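PDB 2XQ0: leucine aminopeptidase 2, which preferentially cleaves di- and tripeptides as a zinc-dependent M1-family aminopeptidase and also has low epoxide hydrolase activity in vitro. Local coordinates for residues A[65-71]-A[99-105]; A[417-421]-A[431-437]; A[565-571]-A[598-602]. The contacts are given in a common frame with arbitrary orientation. Residue numbers count along the deposited sequence, not the author numbering.

The three contacts follow one another along the chain, each closing before the next opens, and each falls in a different part of this M1 aminopeptidase. Contact 1 joins two neighbouring strands at one border of the large sheet in the N-terminal domain. Contact 2 packs helix 407-420 against helix 428-438 in the peptidase domain that carries the zinc site. Contact 3 joins the ends of helices 557-569 and 589-600 in the C-terminal helical domain. Centres of contacts 1 and 2 lie about 34 Å apart, those of 2 and 3 about 48 Å, and those of 1 and 3 about 51 Å. Both segments of each contact lie in one domain, so each is packing within that domain; none touches another.

Contact 1: A[65-71]-A[99-105]; sequences DELHLDT and SRLVINN
Strands 66-69 and 101-104 form an antiparallel pair at the border of the large N-terminal sheet of the M1 fold; 66-69 is the outermost strand. Both are in extended beta conformation (Leu67 phi/psi -92/135), and their axes approach to 4.5 Å at 159°. Leu67 and Ile103 form a hydrogen-bonded pair: Leu67 N to Ile103 O is 2.7 Å and Ile103 N to Leu67 O is 2.8 Å. In the next such pair, Leu69 N to Leu101 O and Leu101 N to Leu69 O are both 2.8 Å. Glu66-Asn104 and His68-Val102 are non-hydrogen-bonded pairs. Leu67 CB is 3.8 Å from Ile103 CB. Leu67 and Leu69 are buried on the face they share with Leu101 and Ile103, against Phe158, Phe112 and Ile116. On the other face, the His68 ring (chi1 m) receives Arg100 CD, a CH-pi contact 4.0 Å from the ring centroid. His68 NE2 donates to Glu66 OE2 at 3.0 Å. Arg100 also bonds to Glu91 and Leu22 O. The CA-to-CB bond of Asn105 (chi1 p) points toward 65-71; Asn105 packs by Leu67, Asp65, Phe112 and Ile81. Past these pairs Thr71 (chi1 p) meets Ser99: Ser99 N donates to Thr71 O at 2.8 Å, and Thr71 OG1 to Ser99 O at 2.7 Å.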
loop_
_atom_site.group_PDB
_atom_site.type_symbol
_atom_site.label_atom_id
_atom_site.label_comp_id
_atom_site.label_asym_id
_atom_site.label_seq_id
_atom_site.Cartn_x
_atom_site.Cartn_y
_atom_site.Cartn_z
ATOM N N ASP A 65 18.750 -20.788 -27.342
ATOM C CA ASP A 65 18.545 -19.538 -26.614
ATOM C C ASP A 65 17.089 -19.083 -26.696
ATOM O O ASP A 65 16.534 -18.920 -27.783
ATOM C CB ASP A 65 19.465 -18.440 -27.135
ATOM C CG ASP A 65 19.850 -17.459 -26.054
ATOM O OD1 ASP A 65 19.746 -16.236 -26.283
ATOM O OD2 ASP A 65 20.242 -17.924 -24.962
ATOM N N GLU A 66 16.477 -18.885 -25.535
ATOM C CA GLU A 66 15.066 -18.547 -25.469
ATOM C C GLU A 66 14.825 -17.340 -24.580
ATOM O O GLU A 66 15.587 -17.085 -23.647
ATOM C CB GLU A 66 14.266 -19.727 -24.921
ATOM C CG GLU A 66 14.077 -20.877 -25.888
ATOM C CD GLU A 66 13.440 -22.082 -25.221
ATOM O OE1 GLU A 66 12.950 -22.979 -25.947
ATOM O OE2 GLU A 66 13.429 -22.129 -23.971
ATOM N N LEU A 67 13.762 -16.608 -24.893
ATOM C CA LEU A 67 13.211 -15.584 -24.011
ATOM C C LEU A 67 12.152 -16.284 -23.194
ATOM O O LEU A 67 11.353 -17.027 -23.752
ATOM C CB LEU A 67 12.488 -14.511 -24.823
ATOM C CG LEU A 67 13.059 -13.132 -25.145
ATOM C CD1 LEU A 67 13.486 -12.396 -23.881
ATOM C CD2 LEU A 67 14.201 -13.243 -26.132
ATOM N N HIS A 68 12.133 -16.044 -21.887
ATOM C CA HIS A 68 11.078 -16.551 -21.028
ATOM C C HIS A 68 10.446 -15.329 -20.369
ATOM O O HIS A 68 11.127 -14.576 -19.664
ATOM C CB HIS A 68 11.642 -17.434 -19.917
ATOM C CG HIS A 68 12.218 -18.729 -20.390
ATOM N ND1 HIS A 68 12.906 -19.581 -19.556
ATOM C CD2 HIS A 68 12.221 -19.316 -21.612
ATOM C CE1 HIS A 68 13.301 -20.642 -20.236
ATOM N NE2 HIS A 68 12.897 -20.504 -21.487
ATOM N N LEU A 69 9.155 -15.123 -20.593
ATOM C CA LEU A 69 8.448 -14.014 -19.938
ATOM C C LEU A 69 7.321 -14.527 -19.040
ATOM O O LEU A 69 6.845 -15.665 -19.194
ATOM C CB LEU A 69 7.910 -12.998 -20.960
ATOM C CG LEU A 69 8.853 -12.231 -21.910
ATOM C CD1 LEU A 69 8.116 -11.134 -22.672
ATOM C CD2 LEU A 69 10.001 -11.611 -21.191
ATOM N N ASP A 70 6.910 -13.677 -18.098
ATOM C CA ASP A 70 5.832 -13.962 -17.163
ATOM C C ASP A 70 4.530 -13.605 -17.863
ATOM O O ASP A 70 4.474 -12.606 -18.553
ATOM C CB ASP A 70 5.949 -13.026 -15.944
ATOM C CG ASP A 70 7.067 -13.413 -14.985
ATOM O OD1 ASP A 70 7.007 -14.533 -14.441
ATOM O OD2 ASP A 70 7.967 -12.570 -14.723
ATOM N N THR A 71 3.495 -14.415 -17.685
ATOM C CA THR A 71 2.137 -14.032 -18.055
ATOM C C THR A 71 1.232 -14.711 -17.064
ATOM O O THR A 71 1.638 -15.691 -16.435
ATOM C CB THR A 71 1.713 -14.495 -19.487
ATOM O OG1 THR A 71 1.423 -15.899 -19.489
ATOM C CG2 THR A 71 2.781 -14.189 -20.506
ATOM N N SER A 99 1.791 -18.496 -16.079
ATOM C CA SER A 99 2.095 -19.261 -17.284
ATOM C C SER A 99 3.313 -18.673 -17.972
ATOM O O SER A 99 3.273 -17.561 -18.471
ATOM C CB SER A 99 0.902 -19.239 -18.255
ATOM O OG SER A 99 -0.257 -19.807 -17.663
ATOM N N ARG A 100 4.404 -19.420 -18.014
ATOM C CA ARG A 100 5.604 -18.911 -18.657
ATOM C C ARG A 100 5.394 -18.830 -20.166
ATOM O O ARG A 100 4.890 -19.764 -20.777
ATOM C CB ARG A 100 6.803 -19.808 -18.336
ATOM C CG ARG A 100 8.100 -19.361 -19.001
ATOM C CD ARG A 100 9.235 -20.380 -18.748
ATOM N NE ARG A 100 9.797 -20.274 -17.405
ATOM C CZ ARG A 100 9.796 -21.255 -16.509
ATOM N NH1 ARG A 100 9.260 -22.424 -16.809
ATOM N NH2 ARG A 100 10.335 -21.070 -15.309
ATOM N N LEU A 101 5.797 -17.713 -20.768
ATOM C CA LEU A 101 5.744 -17.560 -22.212
ATOM C C LEU A 101 7.149 -17.774 -22.734
ATOM O O LEU A 101 8.080 -17.108 -22.302
ATOM C CB LEU A 101 5.271 -16.155 -22.591
ATOM C CG LEU A 101 5.529 -15.696 -24.030
ATOM C CD1 LEU A 101 4.748 -16.562 -25.051
ATOM C CD2 LEU A 101 5.166 -14.209 -24.186
ATOM N N VAL A 102 7.301 -18.697 -23.673
ATOM C CA VAL A 102 8.625 -19.098 -24.130
ATOM C C VAL A 102 8.786 -18.695 -25.587
ATOM O O VAL A 102 7.971 -19.063 -26.434
ATOM C CB VAL A 102 8.802 -20.605 -24.002
ATOM C CG1 VAL A 102 10.126 -21.046 -24.640
ATOM C CG2 VAL A 102 8.714 -21.012 -22.517
ATOM N N ILE A 103 9.826 -17.926 -25.872
ATOM C CA ILE A 103 10.006 -17.367 -27.202
ATOM C C ILE A 103 11.376 -17.753 -27.732
ATOM O O ILE A 103 12.372 -17.628 -27.032
ATOM C CB ILE A 103 9.889 -15.821 -27.190
ATOM C CG1 ILE A 103 8.527 -15.387 -26.649
ATOM C CG2 ILE A 103 10.103 -15.263 -28.599
ATOM C CD1 ILE A 103 8.448 -13.892 -26.250
ATOM N N ASN A 104 11.421 -18.236 -28.966
ATOM C CA ASN A 104 12.679 -18.572 -29.602
ATOM C C ASN A 104 13.252 -17.331 -30.239
ATOM O O ASN A 104 12.640 -16.773 -31.143
ATOM C CB ASN A 104 12.448 -19.636 -30.681
ATOM C CG ASN A 104 13.629 -19.778 -31.622
ATOM O OD1 ASN A 104 14.781 -19.842 -31.192
ATOM N ND2 ASN A 104 13.345 -19.833 -32.916
ATOM N N ASN A 105 14.415 -16.877 -29.777
ATOM C CA ASN A 105 15.013 -15.700 -30.404
ATOM C C ASN A 105 16.206 -16.022 -31.304
ATOM O O ASN A 105 17.351 -16.104 -30.853
ATOM C CB ASN A 105 15.335 -14.588 -29.395
ATOM C CG ASN A 105 16.306 -15.022 -28.327
ATOM O OD1 ASN A 105 16.357 -16.192 -27.947
ATOM N ND2 ASN A 105 17.083 -14.072 -27.823
#

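Contact 2: A[417-421]-A[431-437]; sequences YFKKF and FLDTLYE
Tyr417 lays its ring beside that of Phe431 in an offset edge-to-face pair. The edge of Phe431 points toward the face of Tyr417, with planes at 89° and centroids 5.7 Å apart. The contact is a helix-helix packing in the peptidase domain, between the C-terminal end of helix 407-420 and helix 428-438. The intervening residues include the short strand 424-426. Residues 417-420 and 431-437 are helical. Phe421 is the first residue to leave the helix, at phi/psi -100/11, and its N still bonds to Tyr417 O at 3.2 Å. The nearest CA atoms are those of Tyr417 and Thr434, 7.0 Å apart. Tyr417 and Phe431 both take chi1 t. Their closest atoms are Tyr417 CE1 and Phe431 CD1, at 3.7 Å. Other rings join the pair: Tyr417 stacks on Trp326, and Phe431 meets Trp321 edge-to-face. The side chain of Tyr417 is about 11 Å from those of His305 and Glu324, two zinc ligands, so the contact lies near the metal site but is not part of it. Thr434 (chi1 m) points toward the first segment and has the most surface covered. Its OG1 sits at the edge of the Phe421 ring, 3.3 Å from Phe421 CE2, and also bonds to the carbonyl of Gln430 one turn earlier. The outer side is polar. Lys420 is fully extended, all t, and reaches across to the second helix. It makes a salt bridge from Lys420 NZ to Glu437 OE1 at 3.4 Å, whose hydrogen bond is weak. The shorter bond runs from Lys420 NZ to Thr434 OG1, 2.7 Å.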
loop_
_atom_site.group_PDB
_atom_site.type_symbol
_atom_site.label_atom_id
_atom_site.label_comp_id
_atom_site.label_asym_id
_atom_site.label_seq_id
_atom_site.Cartn_x
_atom_site.Cartn_y
_atom_site.Cartn_z
ATOM N N TYR A 417 22.604 6.774 0.534
ATOM C CA TYR A 417 21.875 5.571 0.162
ATOM C C TYR A 417 20.994 5.789 -1.065
ATOM O O TYR A 417 21.132 5.067 -2.048
ATOM C CB TYR A 417 21.048 5.078 1.360
ATOM C CG TYR A 417 20.113 3.915 1.077
ATOM C CD1 TYR A 417 20.600 2.617 0.937
ATOM C CD2 TYR A 417 18.742 4.110 0.981
ATOM C CE1 TYR A 417 19.742 1.546 0.690
ATOM C CE2 TYR A 417 17.873 3.045 0.720
ATOM C CZ TYR A 417 18.388 1.759 0.578
ATOM O OH TYR A 417 17.548 0.680 0.331
ATOM N N PHE A 418 20.096 6.776 -1.029
ATOM C CA PHE A 418 19.172 6.961 -2.152
ATOM C C PHE A 418 19.886 7.443 -3.420
ATOM O O PHE A 418 19.441 7.158 -4.529
ATOM C CB PHE A 418 17.954 7.833 -1.774
ATOM C CG PHE A 418 17.014 7.142 -0.824
ATOM C CD1 PHE A 418 16.152 6.165 -1.285
ATOM C CD2 PHE A 418 17.047 7.412 0.530
ATOM C CE1 PHE A 418 15.317 5.488 -0.414
ATOM C CE2 PHE A 418 16.203 6.756 1.407
ATOM C CZ PHE A 418 15.336 5.793 0.933
ATOM N N LYS A 419 21.012 8.132 -3.262
ATOM C CA LYS A 419 21.810 8.503 -4.430
ATOM C C LYS A 419 22.533 7.296 -5.038
ATOM O O LYS A 419 22.562 7.135 -6.255
ATOM C CB LYS A 419 22.822 9.604 -4.088
ATOM C CG LYS A 419 22.316 11.018 -4.363
ATOM C CD LYS A 419 21.929 11.194 -5.830
ATOM C CE LYS A 419 21.254 12.532 -6.083
ATOM N NZ LYS A 419 20.876 12.672 -7.515
ATOM N N LYS A 420 23.125 6.461 -4.190
ATOM C CA LYS A 420 23.895 5.309 -4.655
ATOM C C LYS A 420 23.034 4.368 -5.495
ATOM O O LYS A 420 23.434 3.911 -6.569
ATOM C CB LYS A 420 24.484 4.549 -3.456
ATOM C CG LYS A 420 25.262 3.302 -3.808
ATOM C CD LYS A 420 25.857 2.649 -2.562
ATOM C CE LYS A 420 26.713 1.437 -2.921
ATOM N NZ LYS A 420 27.003 0.566 -1.741
ATOM N N PHE A 421 21.834 4.095 -5.007
ATOM C CA PHE A 421 20.973 3.111 -5.644
ATOM C C PHE A 421 19.905 3.720 -6.531
ATOM O O PHE A 421 19.005 3.018 -6.989
ATOM C CB PHE A 421 20.362 2.172 -4.594
ATOM C CG PHE A 421 21.384 1.306 -3.916
ATOM C CD1 PHE A 421 21.930 0.215 -4.578
ATOM C CD2 PHE A 421 21.848 1.619 -2.651
ATOM C CE1 PHE A 421 22.895 -0.569 -3.977
ATOM C CE2 PHE A 421 22.820 0.837 -2.034
ATOM C CZ PHE A 421 23.342 -0.257 -2.696
ATOM N N PHE A 431 22.234 -3.147 1.216
ATOM C CA PHE A 431 21.879 -2.088 2.159
ATOM C C PHE A 431 22.919 -2.082 3.281
ATOM O O PHE A 431 23.493 -1.043 3.594
ATOM C CB PHE A 431 20.467 -2.300 2.721
ATOM C CG PHE A 431 20.186 -1.522 3.997
ATOM C CD1 PHE A 431 19.991 -0.156 3.963
ATOM C CD2 PHE A 431 20.099 -2.171 5.216
ATOM C CE1 PHE A 431 19.721 0.566 5.130
ATOM C CE2 PHE A 431 19.833 -1.464 6.387
ATOM C CZ PHE A 431 19.648 -0.088 6.341
ATOM N N LEU A 432 23.183 -3.250 3.862
ATOM C CA LEU A 432 24.125 -3.344 4.990
ATOM C C LEU A 432 25.555 -2.951 4.627
ATOM O O LEU A 432 26.194 -2.238 5.380
ATOM C CB LEU A 432 24.115 -4.742 5.616
ATOM C CG LEU A 432 22.758 -5.143 6.211
ATOM C CD1 LEU A 432 22.726 -6.622 6.544
ATOM C CD2 LEU A 432 22.425 -4.315 7.433
ATOM N N ASP A 433 26.058 -3.425 3.486
ATOM C CA ASP A 433 27.368 -2.990 2.996
ATOM C C ASP A 433 27.454 -1.468 2.936
ATOM O O ASP A 433 28.461 -0.883 3.297
ATOM C CB ASP A 433 27.631 -3.515 1.582
ATOM C CG ASP A 433 27.642 -5.018 1.507
ATOM O OD1 ASP A 433 27.868 -5.657 2.544
ATOM O OD2 ASP A 433 27.438 -5.558 0.402
ATOM N N THR A 434 26.416 -0.837 2.410
ATOM C CA THR A 434 26.423 0.609 2.244
ATOM C C THR A 434 26.463 1.308 3.599
ATOM O O THR A 434 27.160 2.317 3.786
ATOM C CB THR A 434 25.183 1.075 1.474
ATOM O OG1 THR A 434 25.152 0.422 0.194
ATOM C CG2 THR A 434 25.221 2.595 1.296
ATOM N N LEU A 435 25.699 0.770 4.544
ATOM C CA LEU A 435 25.655 1.333 5.875
ATOM C C LEU A 435 27.061 1.258 6.452
ATOM O O LEU A 435 27.574 2.242 6.986
ATOM C CB LEU A 435 24.621 0.589 6.737
ATOM C CG LEU A 435 24.319 1.062 8.165
ATOM C CD1 LEU A 435 23.661 2.445 8.192
ATOM C CD2 LEU A 435 23.436 0.048 8.856
ATOM N N TYR A 436 27.703 0.099 6.313
ATOM C CA TYR A 436 29.047 -0.080 6.867
ATOM C C TYR A 436 30.112 0.769 6.158
ATOM O O TYR A 436 30.976 1.336 6.807
ATOM C CB TYR A 436 29.458 -1.555 6.897
ATOM C CG TYR A 436 29.037 -2.293 8.153
ATOM C CD1 TYR A 436 27.737 -2.760 8.314
ATOM C CD2 TYR A 436 29.948 -2.527 9.178
ATOM C CE1 TYR A 436 27.359 -3.442 9.462
ATOM C CE2 TYR A 436 29.580 -3.199 10.331
ATOM C CZ TYR A 436 28.289 -3.653 10.468
ATOM O OH TYR A 436 27.932 -4.331 11.609
ATOM N N GLU A 437 30.041 0.876 4.836
ATOM C CA GLU A 437 31.002 1.716 4.125
ATOM C C GLU A 437 30.857 3.191 4.528
ATOM O O GLU A 437 31.841 3.936 4.561
ATOM C CB GLU A 437 30.853 1.566 2.609
ATOM C CG GLU A 437 31.071 0.156 2.089
ATOM C CD GLU A 437 30.423 -0.069 0.728
ATOM O OE1 GLU A 437 29.679 0.824 0.258
ATOM O OE2 GLU A 437 30.654 -1.145 0.132
#

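Contact 3: A[565-571]-A[598-602]; sequences KFQIFAK and LLNSV
Two helix ends of the C-terminal helical domain meet here, helix 557-569 and helix 589-600. Lys565 comes first, its side chain extended in t throughout. Its aliphatic part lies beside Leu598, with Lys565 CG 3.9 Å from Leu598 CD1. One turn on, the CA-to-CB bond of Ile568 (chi1 m, chi2 m) points toward the second segment, and this residue has the most surface covered on its side. Ile568 CA is 6.7 Å from Leu598 CA. Ile568 CG2 reaches Leu598 CD1 at 3.7 Å and Val602 CG1 at 3.5 Å, so this methyl touches both residues. Tyr576 of helix 576-582 touches Ile568 and Val602 too. The CA-to-CB bond of Phe569 points away, yet its ring returns: Phe569 CE1 is 4.0 Å from Leu598 CD1. Lys571 ends the helix in a Schellman motif, with positive phi (46°) and two bonds back into the last turn. Lys571 N to Ile568 O is 2.7 Å. Lys571 CA lies 7.0 Å from Val602 CA, and Lys571 CG is 4.3 Å from Val602 CG1. The contact is thus almost wholly apolar van der Waals packing. No polar side-chain group pairs across it; Ser601 OG bonds to Leu598 O within its own segment, and Lys565 NZ makes a long, weak ion pair with Glu516.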
loop_
_atom_site.group_PDB
_atom_site.type_symbol
_atom_site.label_atom_id
_atom_site.label_comp_id
_atom_site.label_asym_id
_atom_site.label_seq_id
_atom_site.Cartn_x
_atom_site.Cartn_y
_atom_site.Cartn_z
ATOM N N LYS A 565 -17.543 -0.105 15.135
ATOM C CA LYS A 565 -16.937 -1.207 15.872
ATOM C C LYS A 565 -17.231 -1.113 17.373
ATOM O O LYS A 565 -17.567 -2.113 18.016
ATOM C CB LYS A 565 -15.431 -1.259 15.615
ATOM C CG LYS A 565 -14.728 -2.439 16.260
ATOM C CD LYS A 565 -13.222 -2.296 16.121
ATOM C CE LYS A 565 -12.496 -3.513 16.643
ATOM N NZ LYS A 565 -11.016 -3.337 16.635
ATOM N N PHE A 566 -17.119 0.082 17.943
ATOM C CA PHE A 566 -17.496 0.229 19.347
ATOM C C PHE A 566 -18.950 -0.169 19.534
ATOM O O PHE A 566 -19.298 -0.832 20.512
ATOM C CB PHE A 566 -17.311 1.644 19.858
ATOM C CG PHE A 566 -17.845 1.845 21.250
ATOM C CD1 PHE A 566 -17.160 1.334 22.349
ATOM C CD2 PHE A 566 -19.033 2.530 21.461
ATOM C CE1 PHE A 566 -17.647 1.519 23.642
ATOM C CE2 PHE A 566 -19.526 2.719 22.753
ATOM C CZ PHE A 566 -18.831 2.210 23.842
ATOM N N GLN A 567 -19.796 0.247 18.594
ATOM C CA GLN A 567 -21.214 -0.069 18.648
ATOM C C GLN A 567 -21.426 -1.576 18.649
ATOM O O GLN A 567 -22.313 -2.082 19.345
ATOM C CB GLN A 567 -21.962 0.589 17.485
ATOM C CG GLN A 567 -22.250 2.068 17.706
ATOM C CD GLN A 567 -22.893 2.726 16.501
ATOM O OE1 GLN A 567 -23.171 2.072 15.496
ATOM N NE2 GLN A 567 -23.127 4.029 16.592
ATOM N N ILE A 568 -20.602 -2.289 17.886
ATOM C CA ILE A 568 -20.707 -3.746 17.796
ATOM C C ILE A 568 -20.205 -4.417 19.076
ATOM O O ILE A 568 -20.861 -5.299 19.627
ATOM C CB ILE A 568 -19.928 -4.304 16.583
ATOM C CG1 ILE A 568 -20.516 -3.768 15.272
ATOM C CG2 ILE A 568 -19.937 -5.824 16.594
ATOM C CD1 ILE A 568 -22.011 -3.969 15.147
ATOM N N PHE A 569 -19.034 -3.989 19.535
ATOM C CA PHE A 569 -18.452 -4.485 20.780
ATOM C C PHE A 569 -19.406 -4.277 21.958
ATOM O O PHE A 569 -19.376 -5.024 22.939
ATOM C CB PHE A 569 -17.104 -3.801 21.044
ATOM C CG PHE A 569 -15.916 -4.607 20.596
ATOM C CD1 PHE A 569 -15.585 -4.692 19.248
ATOM C CD2 PHE A 569 -15.129 -5.283 21.520
ATOM C CE1 PHE A 569 -14.491 -5.434 18.833
ATOM C CE2 PHE A 569 -14.033 -6.028 21.110
ATOM C CZ PHE A 569 -13.715 -6.108 19.766
ATOM N N ALA A 570 -20.254 -3.257 21.836
ATOM C CA ALA A 570 -21.277 -2.953 22.828
ATOM C C ALA A 570 -22.620 -3.582 22.454
ATOM O O ALA A 570 -23.606 -3.442 23.175
ATOM C CB ALA A 570 -21.421 -1.440 22.999
ATOM N N LYS A 571 -22.649 -4.275 21.324
ATOM C CA LYS A 571 -23.860 -4.953 20.881
ATOM C C LYS A 571 -25.107 -4.067 20.994
ATOM O O LYS A 571 -26.139 -4.497 21.517
ATOM C CB LYS A 571 -24.059 -6.258 21.664
ATOM C CG LYS A 571 -22.950 -7.282 21.462
ATOM C CD LYS A 571 -23.225 -8.560 22.244
ATOM C CE LYS A 571 -22.202 -9.635 21.916
ATOM N NZ LYS A 571 -20.817 -9.164 22.202
ATOM N N LEU A 598 -16.990 -8.030 11.967
ATOM C CA LEU A 598 -17.779 -7.429 13.038
ATOM C C LEU A 598 -19.280 -7.727 12.906
ATOM O O LEU A 598 -19.904 -8.236 13.841
ATOM C CB LEU A 598 -17.525 -5.919 13.108
ATOM C CG LEU A 598 -16.296 -5.482 13.912
ATOM C CD1 LEU A 598 -16.484 -5.821 15.387
ATOM C CD2 LEU A 598 -15.006 -6.103 13.383
ATOM N N LEU A 599 -19.856 -7.420 11.747
ATOM C CA LEU A 599 -21.291 -7.615 11.542
ATOM C C LEU A 599 -21.700 -9.090 11.641
ATOM O O LEU A 599 -22.803 -9.401 12.091
ATOM C CB LEU A 599 -21.757 -7.008 10.207
ATOM C CG LEU A 599 -23.280 -6.877 10.051
ATOM C CD1 LEU A 599 -23.881 -5.959 11.131
ATOM C CD2 LEU A 599 -23.667 -6.413 8.643
ATOM N N ASN A 600 -20.812 -9.996 11.229
ATOM C CA ASN A 600 -21.104 -11.425 11.323
ATOM C C ASN A 600 -21.122 -11.947 12.763
ATOM O O ASN A 600 -21.795 -12.934 13.064
ATOM C CB ASN A 600 -20.129 -12.251 10.479
ATOM C CG ASN A 600 -20.558 -13.705 10.357
ATOM O OD1 ASN A 600 -19.951 -14.597 10.950
ATOM N ND2 ASN A 600 -21.615 -13.947 9.593
ATOM N N SER A 601 -20.390 -11.281 13.651
ATOM C CA SER A 601 -20.331 -11.709 15.049
ATOM C C SER A 601 -21.517 -11.220 15.879
ATOM O O SER A 601 -21.633 -11.572 17.048
ATOM C CB SER A 601 -19.015 -11.288 15.706
ATOM O OG SER A 601 -18.981 -9.894 15.968
ATOM N N VAL A 602 -22.394 -10.415 15.282
ATOM C CA VAL A 602 -23.595 -9.947 15.978
ATOM C C VAL A 602 -24.896 -10.265 15.232
ATOM O O VAL A 602 -25.962 -10.371 15.845
ATOM C CB VAL A 602 -23.527 -8.440 16.303
ATOM C CG1 VAL A 602 -22.428 -8.171 17.323
ATOM C CG2 VAL A 602 -23.321 -7.621 15.035
#